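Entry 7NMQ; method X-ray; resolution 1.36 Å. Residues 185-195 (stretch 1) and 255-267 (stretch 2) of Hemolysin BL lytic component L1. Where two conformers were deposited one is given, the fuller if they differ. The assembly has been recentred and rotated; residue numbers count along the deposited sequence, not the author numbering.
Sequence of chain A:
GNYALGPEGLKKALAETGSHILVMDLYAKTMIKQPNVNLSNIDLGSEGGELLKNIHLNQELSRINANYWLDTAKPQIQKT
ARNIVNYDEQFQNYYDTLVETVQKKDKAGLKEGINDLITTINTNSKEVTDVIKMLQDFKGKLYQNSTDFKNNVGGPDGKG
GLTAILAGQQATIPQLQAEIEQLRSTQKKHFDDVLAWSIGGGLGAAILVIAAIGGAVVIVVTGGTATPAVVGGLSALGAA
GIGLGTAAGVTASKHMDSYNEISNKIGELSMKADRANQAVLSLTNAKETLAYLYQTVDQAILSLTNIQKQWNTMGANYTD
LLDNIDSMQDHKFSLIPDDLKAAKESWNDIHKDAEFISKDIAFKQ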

ATOM      1  N   SER A 185      10.842  12.619   7.977  0.50 13.96           N
ATOM      2  CA  SER A 185      11.239  11.248   8.406  0.50 15.13           C
ATOM      3  C   SER A 185      10.566  10.927   9.755  0.50 14.38           C
ATOM      4  O   SER A 185      10.105   9.794   9.959  0.50 15.69           O
ATOM      5  CB  SER A 185      12.734  11.073   8.415  0.50 17.05           C
ATOM      6  OG  SER A 185      13.373  12.047   9.215  0.50 19.67           O
ATOM      7  N   THR A 186      10.430  11.910  10.640  1.00 13.56           N
ATOM      8  CA  THR A 186       9.694  11.722  11.909  1.00 13.45           C
ATOM      9  C   THR A 186       8.241  11.415  11.578  1.00 12.39           C
ATOM     10  O   THR A 186       7.642  10.520  12.194  1.00 12.10           O
ATOM     11  CB  THR A 186       9.869  12.921  12.839  1.00 15.73           C
ATOM     12  OG1 THR A 186      11.271  13.063  13.063  1.00 16.77           O
ATOM     13  CG2 THR A 186       9.131  12.804  14.145  1.00 16.38           C
ATOM     14  N   GLN A 187       7.659  12.172  10.668  1.00 12.40           N
ATOM     15  CA  GLN A 187       6.235  12.033  10.353  1.00 12.55           C
ATOM     16  C   GLN A 187       5.973  10.647   9.765  1.00 12.08           C
ATOM     17  O   GLN A 187       4.929  10.004  10.100  1.00 13.07           O
ATOM     18  CB  GLN A 187       5.860  13.109   9.334  1.00 14.52           C
ATOM     19  CG  GLN A 187       4.382  13.187   9.101  1.00 15.76           C
ATOM     20  CD  GLN A 187       3.975  14.283   8.157  1.00 14.23           C
ATOM     21  OE1 GLN A 187       2.972  14.987   8.357  1.00 15.30           O
ATOM     22  NE2 GLN A 187       4.752  14.419   7.112  1.00 14.36           N
ATOM     23  N   LYS A 188       6.840  10.174   8.877  1.00 12.22           N
ATOM     24  CA  LYS A 188       6.631   8.860   8.242  1.00 13.03           C
ATOM     25  C   LYS A 188       6.672   7.787   9.322  1.00 12.91           C
ATOM     26  O   LYS A 188       5.868   6.849   9.218  1.00 12.79           O
ATOM     27  CB  LYS A 188       7.727   8.625   7.206  1.00 14.30           C
ATOM     28  CG  LYS A 188       7.565   7.320   6.438  1.00 18.26           C
ATOM     29  CD  LYS A 188       8.501   7.122   5.305  1.00 21.57           C
ATOM     30  CE  LYS A 188       8.126   5.912   4.472  1.00 28.29           C
ATOM     31  NZ  LYS A 188       6.657   5.672   4.375  1.00 35.88           N
ATOM     32  N   LYS A 189       7.602   7.895  10.262  1.00 12.29           N
ATOM     33  CA  LYS A 189       7.689   6.941  11.391  1.00 12.40           C
ATOM     34  C   LYS A 189       6.385   6.956  12.193  1.00 11.96           C
ATOM     35  O   LYS A 189       5.892   5.895  12.586  1.00 13.15           O
ATOM     36  CB  LYS A 189       8.883   7.226  12.304  1.00 15.64           C
ATOM     37  CG  LYS A 189       9.167   6.151  13.327  1.00 20.02           C
ATOM     38  CD  LYS A 189       9.218   4.726  12.774  1.00 24.37           C
ATOM     39  CE  LYS A 189       9.866   3.732  13.710  1.00 32.39           C
ATOM     40  NZ  LYS A 189       8.990   3.390  14.851  1.00 31.61           N
ATOM     41  N   HIS A 190       5.813   8.118  12.482  1.00 12.06           N
ATOM     42  CA  HIS A 190       4.532   8.182  13.215  1.00 11.18           C
ATOM     43  C   HIS A 190       3.458   7.416  12.439  1.00 11.26           C
ATOM     44  O   HIS A 190       2.691   6.659  13.048  1.00 11.49           O
ATOM     45  CB  HIS A 190       4.063   9.612  13.478  1.00 10.98           C
ATOM     46  CG  HIS A 190       4.843  10.321  14.529  1.00 12.18           C
ATOM     47  ND1 HIS A 190       4.923   9.872  15.842  1.00 12.79           N
ATOM     48  CD2 HIS A 190       5.534  11.499  14.476  1.00 12.90           C
ATOM     49  CE1 HIS A 190       5.654  10.751  16.536  1.00 13.48           C
ATOM     50  NE2 HIS A 190       6.057  11.756  15.700  1.00 13.94           N
ATOM     51  N   PHE A 191       3.352   7.636  11.135  1.00 11.50           N
ATOM     52  CA  PHE A 191       2.299   6.984  10.320  1.00 11.50           C
ATOM     53  C   PHE A 191       2.566   5.486  10.282  1.00 12.84           C
ATOM     54  O   PHE A 191       1.628   4.653  10.384  1.00 13.10           O
ATOM     55  CB  PHE A 191       2.288   7.567   8.912  1.00 12.48           C
ATOM     56  CG  PHE A 191       1.003   7.300   8.196  1.00 13.32           C
ATOM     57  CD1 PHE A 191      -0.053   8.180   8.392  1.00 17.53           C
ATOM     58  CD2 PHE A 191       0.815   6.236   7.343  1.00 15.27           C
ATOM     59  CE1 PHE A 191      -1.255   8.007   7.737  1.00 18.08           C
ATOM     60  CE2 PHE A 191      -0.401   6.075   6.705  1.00 16.00           C
ATOM     61  CZ  PHE A 191      -1.422   6.941   6.904  1.00 17.64           C
ATOM     62  N   ASP A 192       3.826   5.123  10.149  1.00 13.10           N
ATOM     63  CA  ASP A 192       4.195   3.681  10.142  1.00 14.96           C
ATOM     64  C   ASP A 192       3.785   3.028  11.466  1.00 13.11           C
ATOM     65  O   ASP A 192       3.358   1.864  11.468  1.00 14.79           O
ATOM     66  CB  ASP A 192       5.694   3.448   9.934  1.00 16.42           C
ATOM     67  CG  ASP A 192       6.221   3.779   8.548  1.00 22.25           C
ATOM     68  OD1 ASP A 192       5.399   3.843   7.630  1.00 25.41           O
ATOM     69  OD2 ASP A 192       7.481   3.905   8.409  1.00 30.65           O
ATOM     70  N   ASP A 193       3.884   3.759  12.564  1.00 12.26           N
ATOM     71  CA  ASP A 193       3.534   3.261  13.909  1.00 11.95           C
ATOM     72  C   ASP A 193       2.024   3.067  13.996  1.00 11.67           C
ATOM     73  O   ASP A 193       1.578   2.073  14.597  1.00 11.80           O
ATOM     74  CB  ASP A 193       4.094   4.139  15.029  1.00 13.52           C
ATOM     75  CG  ASP A 193       5.617   4.067  15.142  1.00 15.26           C
ATOM     76  OD1 ASP A 193       6.229   3.154  14.555  1.00 17.83           O
ATOM     77  OD2 ASP A 193       6.198   4.926  15.874  1.00 19.01           O
ATOM     78  N   VAL A 194       1.244   3.959  13.391  1.00 10.99           N
ATOM     79  CA  VAL A 194      -0.221   3.784  13.359  1.00 10.91           C
ATOM     80  C   VAL A 194      -0.510   2.507  12.567  1.00 11.62           C
ATOM     81  O   VAL A 194      -1.363   1.715  12.994  1.00 12.49           O
ATOM     82  CB  VAL A 194      -0.927   5.004  12.719  1.00 11.98           C
ATOM     83  CG1 VAL A 194      -2.407   4.747  12.524  1.00 13.99           C
ATOM     84  CG2 VAL A 194      -0.684   6.225  13.593  1.00 12.51           C
ATOM     85  N   LEU A 195       0.151   2.345  11.427  1.00 11.32           N
ATOM     86  CA  LEU A 195      -0.116   1.169  10.572  1.00 13.02           C
ATOM     87  C   LEU A 195       0.284  -0.121  11.288  1.00 12.76           C
ATOM     88  O   LEU A 195      -0.415  -1.136  11.140  1.00 14.44           O
ATOM     89  CB  LEU A 195       0.643   1.294   9.253  1.00 15.68           C
ATOM     90  CG  LEU A 195       0.152   2.389   8.331  1.00 19.32           C
ATOM     91  CD1 LEU A 195       1.019   2.475   7.095  1.00 21.61           C
ATOM     92  CD2 LEU A 195      -1.299   2.201   7.980  1.00 21.86           C
ATOM     93  N   HIS A 255       0.322   8.980  17.956  1.00 12.10           N
ATOM     94  CA  HIS A 255       1.152   9.026  16.749  1.00 11.32           C
ATOM     95  C   HIS A 255       0.387   9.746  15.644  1.00 10.81           C
ATOM     96  O   HIS A 255       0.999  10.513  14.882  1.00 11.48           O
ATOM     97  CB  HIS A 255       1.534   7.618  16.281  1.00 10.58           C
ATOM     98  CG  HIS A 255       2.643   7.002  17.070  1.00 11.73           C
ATOM     99  ND1 HIS A 255       3.889   7.627  17.214  1.00 12.25           N
ATOM    100  CD2 HIS A 255       2.719   5.807  17.722  1.00 12.06           C
ATOM    101  CE1 HIS A 255       4.697   6.803  17.919  1.00 13.23           C
ATOM    102  NE2 HIS A 255       3.972   5.688  18.266  1.00 13.60           N
ATOM    103  N   MET A 256      -0.904   9.469  15.497  0.50 10.94           N
ATOM    104  CA  MET A 256      -1.690  10.145  14.440  0.50 11.18           C
ATOM    105  C   MET A 256      -1.736  11.644  14.731  0.50 11.44           C
ATOM    106  O   MET A 256      -1.511  12.450  13.803  0.50 11.51           O
ATOM    107  CB  MET A 256      -3.108   9.591  14.375  0.50 12.83           C
ATOM    108  CG  MET A 256      -3.883  10.195  13.240  0.50 15.31           C
ATOM    109  SD  MET A 256      -2.988   9.992  11.685  0.50 18.94           S
ATOM    110  CE  MET A 256      -3.742   8.472  11.115  0.50 17.72           C
ATOM    111  N   ASP A 257      -1.901  12.008  15.991  1.00 11.75           N
ATOM    112  CA  ASP A 257      -1.913  13.453  16.363  1.00 12.37           C
ATOM    113  C   ASP A 257      -0.537  14.070  16.075  1.00 12.02           C
ATOM    114  O   ASP A 257      -0.488  15.191  15.552  1.00 13.20           O
ATOM    115  CB  ASP A 257      -2.265  13.657  17.824  1.00 13.96           C
ATOM    116  CG  ASP A 257      -3.680  13.267  18.195  1.00 16.18           C
ATOM    117  OD1 ASP A 257      -4.540  13.135  17.281  1.00 19.25           O
ATOM    118  OD2 ASP A 257      -3.885  13.035  19.414  1.00 20.27           O
ATOM    119  N   SER A 258       0.544  13.331  16.275  1.00 10.94           N
ATOM    120  CA  SER A 258       1.894  13.845  16.018  1.00 11.33           C
ATOM    121  C   SER A 258       2.098  14.014  14.516  1.00 11.39           C
ATOM    122  O   SER A 258       2.770  14.984  14.100  1.00 12.50           O
ATOM    123  CB  SER A 258       2.975  12.991  16.572  1.00 12.21           C
ATOM    124  OG  SER A 258       2.891  12.857  17.975  1.00 14.54           O
ATOM    125  N   TYR A 259       1.610  13.073  13.718  1.00 11.22           N
ATOM    126  CA  TYR A 259       1.598  13.184  12.250  1.00 11.37           C
ATOM    127  C   TYR A 259       0.935  14.496  11.839  1.00 10.97           C
ATOM    128  O   TYR A 259       1.488  15.267  11.018  1.00 11.48           O
ATOM    129  CB  TYR A 259       0.873  11.972  11.669  1.00 11.41           C
ATOM    130  CG  TYR A 259       0.766  12.014  10.184  1.00 11.72           C
ATOM    131  CD1 TYR A 259      -0.272  12.676   9.563  1.00 13.00           C
ATOM    132  CD2 TYR A 259       1.699  11.370   9.402  1.00 12.72           C
ATOM    133  CE1 TYR A 259      -0.382  12.689   8.187  1.00 14.46           C
ATOM    134  CE2 TYR A 259       1.623  11.412   8.023  1.00 14.45           C
ATOM    135  CZ  TYR A 259       0.571  12.057   7.403  1.00 14.70           C
ATOM    136  OH  TYR A 259       0.484  12.102   6.033  1.00 19.10           O
ATOM    137  N   ASN A 260      -0.227  14.766  12.403  1.00 10.71           N
ATOM    138  CA  ASN A 260      -0.991  15.980  12.027  1.00 11.31           C
ATOM    139  C   ASN A 260      -0.251  17.230  12.503  1.00 12.06           C
ATOM    140  O   ASN A 260      -0.290  18.251  11.780  1.00 12.17           O
ATOM    141  CB  ASN A 260      -2.400  15.956  12.609  1.00 12.02           C
ATOM    142  CG  ASN A 260      -3.351  15.087  11.817  1.00 12.50           C
ATOM    143  OD1 ASN A 260      -3.133  14.782  10.649  1.00 14.08           O
ATOM    144  ND2 ASN A 260      -4.407  14.668  12.483  1.00 13.52           N
ATOM    145  N   GLU A 261       0.399  17.136  13.662  0.50 12.26           N
ATOM    146  CA  GLU A 261       1.205  18.219  14.288  0.50 13.20           C
ATOM    147  C   GLU A 261       2.307  18.643  13.306  0.50 12.84           C
ATOM    148  O   GLU A 261       2.522  19.860  13.106  0.50 13.97           O
ATOM    149  CB  GLU A 261       1.778  17.762  15.629  0.50 14.28           C
ATOM    150  CG  GLU A 261       2.651  18.789  16.326  0.50 15.83           C
ATOM    151  CD  GLU A 261       3.328  18.351  17.635  0.50 20.06           C
ATOM    152  OE1 GLU A 261       3.247  17.135  18.010  0.50 20.96           O
ATOM    153  OE2 GLU A 261       3.975  19.240  18.283  0.50 26.72           O
ATOM    154  N   ILE A 262       2.941  17.667  12.658  1.00 12.70           N
ATOM    155  CA  ILE A 262       4.050  17.910  11.703  1.00 12.64           C
ATOM    156  C   ILE A 262       3.465  18.534  10.430  1.00 12.63           C
ATOM    157  O   ILE A 262       4.070  19.457   9.875  1.00 12.66           O
ATOM    158  CB  ILE A 262       4.890  16.657  11.454  1.00 12.86           C
ATOM    159  CG1 ILE A 262       5.668  16.348  12.729  1.00 14.93           C
ATOM    160  CG2 ILE A 262       5.796  16.830  10.247  1.00 14.06           C
ATOM    161  CD1 ILE A 262       6.332  14.989  12.775  1.00 17.06           C
ATOM    162  N   SER A 263       2.321  18.055   9.948  1.00 13.17           N
ATOM    163  CA  SER A 263       1.661  18.692   8.777  1.00 12.30           C
ATOM    164  C   SER A 263       1.409  20.166   9.096  1.00 12.63           C
ATOM    165  O   SER A 263       1.662  21.002   8.232  1.00 13.31           O
ATOM    166  CB  SER A 263       0.399  17.986   8.427  1.00 15.06           C
ATOM    167  OG  SER A 263       0.734  16.683   8.001  1.00 19.70           O
ATOM    168  N   ASN A 264       0.943  20.464  10.294  1.00 12.43           N
ATOM    169  CA  ASN A 264       0.688  21.865  10.692  1.00 13.44           C
ATOM    170  C   ASN A 264       2.001  22.644  10.674  1.00 13.22           C
ATOM    171  O   ASN A 264       2.045  23.745  10.105  1.00 14.36           O
ATOM    172  CB  ASN A 264       0.022  21.888  12.063  1.00 14.84           C
ATOM    173  CG  ASN A 264      -0.407  23.266  12.441  1.00 19.49           C
ATOM    174  OD1 ASN A 264       0.418  24.085  12.845  1.00 26.18           O
ATOM    175  ND2 ASN A 264      -1.694  23.489  12.290  1.00 24.35           N
ATOM    176  N   LYS A 265       3.050  22.057  11.216  1.00 12.50           N
ATOM    177  CA  LYS A 265       4.360  22.731  11.283  1.00 13.49           C
ATOM    178  C   LYS A 265       4.887  23.019   9.881  1.00 13.21           C
ATOM    179  O   LYS A 265       5.477  24.107   9.641  1.00 14.95           O
ATOM    180  CB  LYS A 265       5.355  21.930  12.118  1.00 14.10           C
ATOM    181  CG  LYS A 265       6.771  22.511  12.191  1.00 19.32           C
ATOM    182  CD  LYS A 265       6.912  23.791  12.935  1.00 23.30           C
ATOM    183  CE  LYS A 265       8.366  24.194  13.057  1.00 30.18           C
ATOM    184  NZ  LYS A 265       8.490  25.583  13.530  1.00 37.08           N
ATOM    185  N   ILE A 266       4.755  22.072   8.963  1.00 13.47           N
ATOM    186  CA  ILE A 266       5.283  22.270   7.598  1.00 14.40           C
ATOM    187  C   ILE A 266       4.505  23.427   6.978  1.00 14.06           C
ATOM    188  O   ILE A 266       5.110  24.294   6.314  1.00 14.62           O
ATOM    189  CB  ILE A 266       5.166  20.975   6.775  1.00 15.12           C
ATOM    190  CG1 ILE A 266       6.134  19.925   7.342  1.00 15.55           C
ATOM    191  CG2 ILE A 266       5.341  21.265   5.299  1.00 17.11           C
ATOM    192  CD1 ILE A 266       6.082  18.562   6.675  1.00 19.11           C
ATOM    193  N   GLY A 267       3.190  23.464   7.158  1.00 14.32           N
ATOM    194  CA  GLY A 267       2.402  24.589   6.633  1.00 16.35           C
ATOM    195  C   GLY A 267       2.844  25.901   7.240  1.00 16.49           C
ATOM    196  O   GLY A 267       2.899  26.918   6.497  1.00 18.02           O
TER

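Two nearly antiparallel helices from distant parts of one chain pack closely here, illustrating how helices seat side chains of one among those of the other and bond a polar pair directly where it meets the interface: a histidine pair joins them, together with side-chain packing that includes a seated glutamine. Their axes run at 153° and approach to 8.3 Å, and the contact buries 680 Å² in all. The one clear hydrogen bond across it links H190 ND1 to H255 ND1 at 2.8 Å; because an imidazole nitrogen can either give or accept a proton, either residue could be the donor. The two rings meet rim to rim, which leaves their faces free for other neighbours. S258 CB lies 3.4 Å from the centroid of the H190 ring, and D193 CB 3.6 Å from that of the H255 ring, each a CH-pi contact over the ring face. Beside the histidine pair, flexible M256 fills in next to F191 and V194, its CE 4.2 Å from both F191 CE1 and V194 CG1.

Further along, Q187 acts as a knob, seated among Y259, I262, S263 and I266. Its extended aliphatic portion suits this buried site, with Q187 CG 3.3 Å from Y259 CD2. Q187 lies over one face of the Y259 ring and F191 CD1 over the opposite face, 3.7 Å from Y259 CE2; the two rings are oblique. I262 CD1 reaches T186 CG2 at 3.8 Å.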